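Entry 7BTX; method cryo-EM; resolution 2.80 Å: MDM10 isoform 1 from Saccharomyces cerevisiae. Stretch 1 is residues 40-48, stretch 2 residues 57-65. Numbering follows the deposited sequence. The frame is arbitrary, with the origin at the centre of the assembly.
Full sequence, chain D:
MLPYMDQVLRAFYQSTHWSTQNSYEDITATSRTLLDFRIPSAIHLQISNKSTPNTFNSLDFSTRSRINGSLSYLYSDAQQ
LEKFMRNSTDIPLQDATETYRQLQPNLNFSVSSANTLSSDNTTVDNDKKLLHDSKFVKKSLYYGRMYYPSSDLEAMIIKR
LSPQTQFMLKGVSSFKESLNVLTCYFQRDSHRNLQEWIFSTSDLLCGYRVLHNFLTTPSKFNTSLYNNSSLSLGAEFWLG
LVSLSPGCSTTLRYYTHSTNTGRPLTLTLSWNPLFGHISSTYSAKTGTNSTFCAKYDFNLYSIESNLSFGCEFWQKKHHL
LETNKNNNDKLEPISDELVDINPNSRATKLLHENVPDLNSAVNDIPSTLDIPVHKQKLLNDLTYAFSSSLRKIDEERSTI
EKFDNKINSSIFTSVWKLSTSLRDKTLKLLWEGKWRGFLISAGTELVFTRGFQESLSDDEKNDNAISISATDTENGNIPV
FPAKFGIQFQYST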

# COMPACT_ATOMS: atom_id res chain seq x y z
N PRO D 40 -9.01 4.01 -20.31
CA PRO D 40 -8.16 3.49 -19.25
C PRO D 40 -7.23 4.56 -18.71
O PRO D 40 -6.82 5.48 -19.42
CB PRO D 40 -7.38 2.37 -19.95
CG PRO D 40 -8.16 2.06 -21.16
CD PRO D 40 -8.77 3.33 -21.59
N SER D 41 -6.89 4.43 -17.42
CA SER D 41 -6.11 5.45 -16.74
C SER D 41 -4.70 4.97 -16.38
O SER D 41 -3.90 5.74 -15.85
CB SER D 41 -6.83 5.93 -15.49
OG SER D 41 -7.06 4.85 -14.60
N ALA D 42 -4.39 3.72 -16.68
CA ALA D 42 -3.09 3.13 -16.39
C ALA D 42 -2.94 1.88 -17.25
O ALA D 42 -3.89 1.46 -17.93
CB ALA D 42 -2.94 2.76 -14.92
N ILE D 43 -1.75 1.29 -17.22
CA ILE D 43 -1.54 0.01 -17.89
C ILE D 43 -2.19 -1.08 -17.05
O ILE D 43 -1.91 -1.20 -15.85
CB ILE D 43 -0.05 -0.26 -18.10
CG1 ILE D 43 0.66 1.00 -18.57
CG2 ILE D 43 0.14 -1.39 -19.09
CD1 ILE D 43 0.26 1.45 -19.95
N HIS D 44 -3.04 -1.88 -17.67
CA HIS D 44 -3.91 -2.81 -16.95
C HIS D 44 -3.92 -4.14 -17.68
O HIS D 44 -4.24 -4.18 -18.87
CB HIS D 44 -5.32 -2.23 -16.83
CG HIS D 44 -6.23 -3.04 -15.97
ND1 HIS D 44 -6.49 -2.72 -14.65
CD2 HIS D 44 -6.97 -4.14 -16.24
CE1 HIS D 44 -7.33 -3.61 -14.15
NE2 HIS D 44 -7.64 -4.48 -15.09
N LEU D 45 -3.57 -5.21 -16.99
CA LEU D 45 -3.56 -6.54 -17.56
C LEU D 45 -4.68 -7.37 -16.94
O LEU D 45 -5.09 -7.12 -15.81
CB LEU D 45 -2.22 -7.25 -17.35
CG LEU D 45 -1.01 -6.86 -18.21
CD1 LEU D 45 -0.33 -5.59 -17.73
CD2 LEU D 45 -0.03 -7.99 -18.27
N GLN D 46 -5.17 -8.35 -17.69
CA GLN D 46 -6.27 -9.17 -17.22
C GLN D 46 -6.24 -10.51 -17.95
O GLN D 46 -6.05 -10.55 -19.16
CB GLN D 46 -7.62 -8.48 -17.43
CG GLN D 46 -8.81 -9.36 -17.13
CD GLN D 46 -10.08 -8.59 -16.95
OE1 GLN D 46 -10.09 -7.36 -17.03
NE2 GLN D 46 -11.17 -9.30 -16.70
N ILE D 47 -6.41 -11.59 -17.20
CA ILE D 47 -6.53 -12.92 -17.78
C ILE D 47 -7.74 -13.59 -17.14
O ILE D 47 -7.93 -13.52 -15.93
CB ILE D 47 -5.24 -13.74 -17.60
CG1 ILE D 47 -5.45 -15.22 -17.96
CG2 ILE D 47 -4.64 -13.53 -16.23
CD1 ILE D 47 -4.18 -15.95 -18.27
N SER D 48 -8.59 -14.19 -17.97
CA SER D 48 -9.80 -14.86 -17.53
C SER D 48 -9.80 -16.30 -18.02
O SER D 48 -9.14 -16.64 -19.00
CB SER D 48 -11.05 -14.13 -18.02
OG SER D 48 -12.22 -14.81 -17.62
N ASN D 57 -12.90 -18.08 -13.64
CA ASN D 57 -11.92 -17.33 -12.88
C ASN D 57 -11.42 -16.15 -13.67
O ASN D 57 -11.14 -16.26 -14.86
CB ASN D 57 -10.74 -18.22 -12.48
CG ASN D 57 -10.95 -18.87 -11.15
OD1 ASN D 57 -11.22 -18.19 -10.16
ND2 ASN D 57 -10.86 -20.18 -11.11
N SER D 58 -11.30 -15.01 -12.99
CA SER D 58 -10.72 -13.80 -13.54
C SER D 58 -9.57 -13.36 -12.65
O SER D 58 -9.49 -13.73 -11.48
CB SER D 58 -11.77 -12.69 -13.64
OG SER D 58 -11.19 -11.48 -14.10
N LEU D 59 -8.67 -12.59 -13.23
CA LEU D 59 -7.56 -11.99 -12.49
C LEU D 59 -7.11 -10.75 -13.23
O LEU D 59 -6.93 -10.79 -14.45
CB LEU D 59 -6.39 -12.97 -12.36
CG LEU D 59 -5.13 -12.59 -11.58
CD1 LEU D 59 -4.67 -13.80 -10.93
CD2 LEU D 59 -4.01 -12.10 -12.46
N ASP D 60 -6.90 -9.67 -12.50
CA ASP D 60 -6.37 -8.46 -13.10
C ASP D 60 -5.39 -7.79 -12.15
O ASP D 60 -5.52 -7.89 -10.93
CB ASP D 60 -7.48 -7.48 -13.47
CG ASP D 60 -8.50 -7.31 -12.37
OD1 ASP D 60 -8.54 -8.17 -11.48
OD2 ASP D 60 -9.25 -6.32 -12.39
N PHE D 61 -4.41 -7.12 -12.74
CA PHE D 61 -3.52 -6.24 -11.99
C PHE D 61 -3.15 -5.08 -12.89
O PHE D 61 -3.01 -5.25 -14.10
CB PHE D 61 -2.27 -6.97 -11.49
CG PHE D 61 -1.37 -7.49 -12.58
CD1 PHE D 61 -1.63 -8.70 -13.19
CD2 PHE D 61 -0.24 -6.78 -12.95
CE1 PHE D 61 -0.80 -9.19 -14.18
CE2 PHE D 61 0.60 -7.26 -13.94
CZ PHE D 61 0.32 -8.47 -14.55
N SER D 62 -3.00 -3.92 -12.30
CA SER D 62 -2.57 -2.73 -13.01
C SER D 62 -1.31 -2.19 -12.38
O SER D 62 -0.72 -2.79 -11.48
CB SER D 62 -3.68 -1.68 -13.02
OG SER D 62 -3.97 -1.24 -11.71
N THR D 63 -0.86 -1.04 -12.88
CA THR D 63 0.20 -0.31 -12.19
C THR D 63 -0.33 0.36 -10.94
O THR D 63 0.33 0.37 -9.89
CB THR D 63 0.83 0.71 -13.13
OG1 THR D 63 -0.11 1.74 -13.42
CG2 THR D 63 1.27 0.05 -14.42
N ARG D 64 -1.54 0.92 -11.02
CA ARG D 64 -2.16 1.59 -9.88
C ARG D 64 -2.60 0.61 -8.81
O ARG D 64 -2.47 0.89 -7.61
CB ARG D 64 -3.36 2.41 -10.34
CG ARG D 64 -3.03 3.54 -11.30
CD ARG D 64 -2.54 4.78 -10.58
NE ARG D 64 -2.10 5.81 -11.51
CZ ARG D 64 -2.91 6.69 -12.11
NH1 ARG D 64 -2.41 7.59 -12.94
NH2 ARG D 64 -4.21 6.67 -11.87
N SER D 65 -3.10 -0.55 -9.23
CA SER D 65 -3.64 -1.52 -8.29
C SER D 65 -3.04 -2.90 -8.53
O SER D 65 -2.89 -3.33 -9.68
CB SER D 65 -5.16 -1.58 -8.39
OG SER D 65 -5.69 -2.54 -7.49

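Two neighbouring antiparallel strands, 44-48 and 57-62, join edge to edge through a backbone hydrogen-bond ladder, with a mostly polar row of side chains on one face of the sheet and an apolar row on the other. The strand axes approach to 4.8 Å, their N-to-C directions differ by 169°, and contact between the two stretches buries 690 Å² in all. Leu45 and Phe61 form a hydrogen-bonded pair: Leu45 N donates to Phe61 O (2.9 Å) and Phe61 N donates to Leu45 O (3.1 Å). Ile47 and Leu59 repeat the pattern, with Ile47 N to Leu59 O at 2.9 Å and a weak return bond from Leu59 N to Ile47 O, also 2.9 Å but bent to 129° at the hydrogen. The ladder extends past the strand ends, where Thr63 N donates to Ile43 O (3.2 Å).

Between these rungs lie the non-hydrogen-bonded pairs His44-Ser62, Gln46-Asp60 and Ser48-Ser58, each with CA atoms 4.2 Å apart, against 5.5-5.6 Å in the bonded pairs. This closeness brings CA hydrogens to carbonyls across the gap: Gln46 CA lies 3.3 Å from Leu59 O, and Asp60 CA 3.3 Å from Leu45 O. At the far end, Ser48 OG adds a weak hydrogen bond to Asn57 O (3.3 Å).

Leu45, Ile47, Leu59 and Phe61 share the apolar face. Leu45 CB sits over the Phe61 ring, 4.2 Å from its centroid and 22° off the normal, so its C-H bonds can meet the pi cloud; farther out, Leu45 CD2 reaches Phe61 CZ at 3.8 Å. Ile47 CG2 and Leu59 CD2 meet more loosely at 4.1 Å, a van der Waals contact.

His44, Gln46, Ser48, Ser58, Asp60 and Ser62 occupy the other face. With chi1 in the t rotamer, the His44 imidazole comes nearer the neighbouring strand, placing ND1 3.4 Å from Ser62 CB and NE2 3.4 Å from Asp60 CB. The ring therefore packs against the methylene groups of these two polar residues. Gln46, extended with chi1 and chi2 both t, brings NE2 to 3.4 Å from Ser58 OG.

Beyond the strands, Ala42 CB packs against Thr63 OG1 (3.4 Å) and Arg64 CG (3.7 Å), while Ser41 O lies over a face of the Arg64 guanidinium, 3.8 Å from NH1 of Arg64. Stretch 2 is also braced internally, with Ser62 N donating to Ser65 O and Ser65 N to Ser62 OG, both at 2.7 Å.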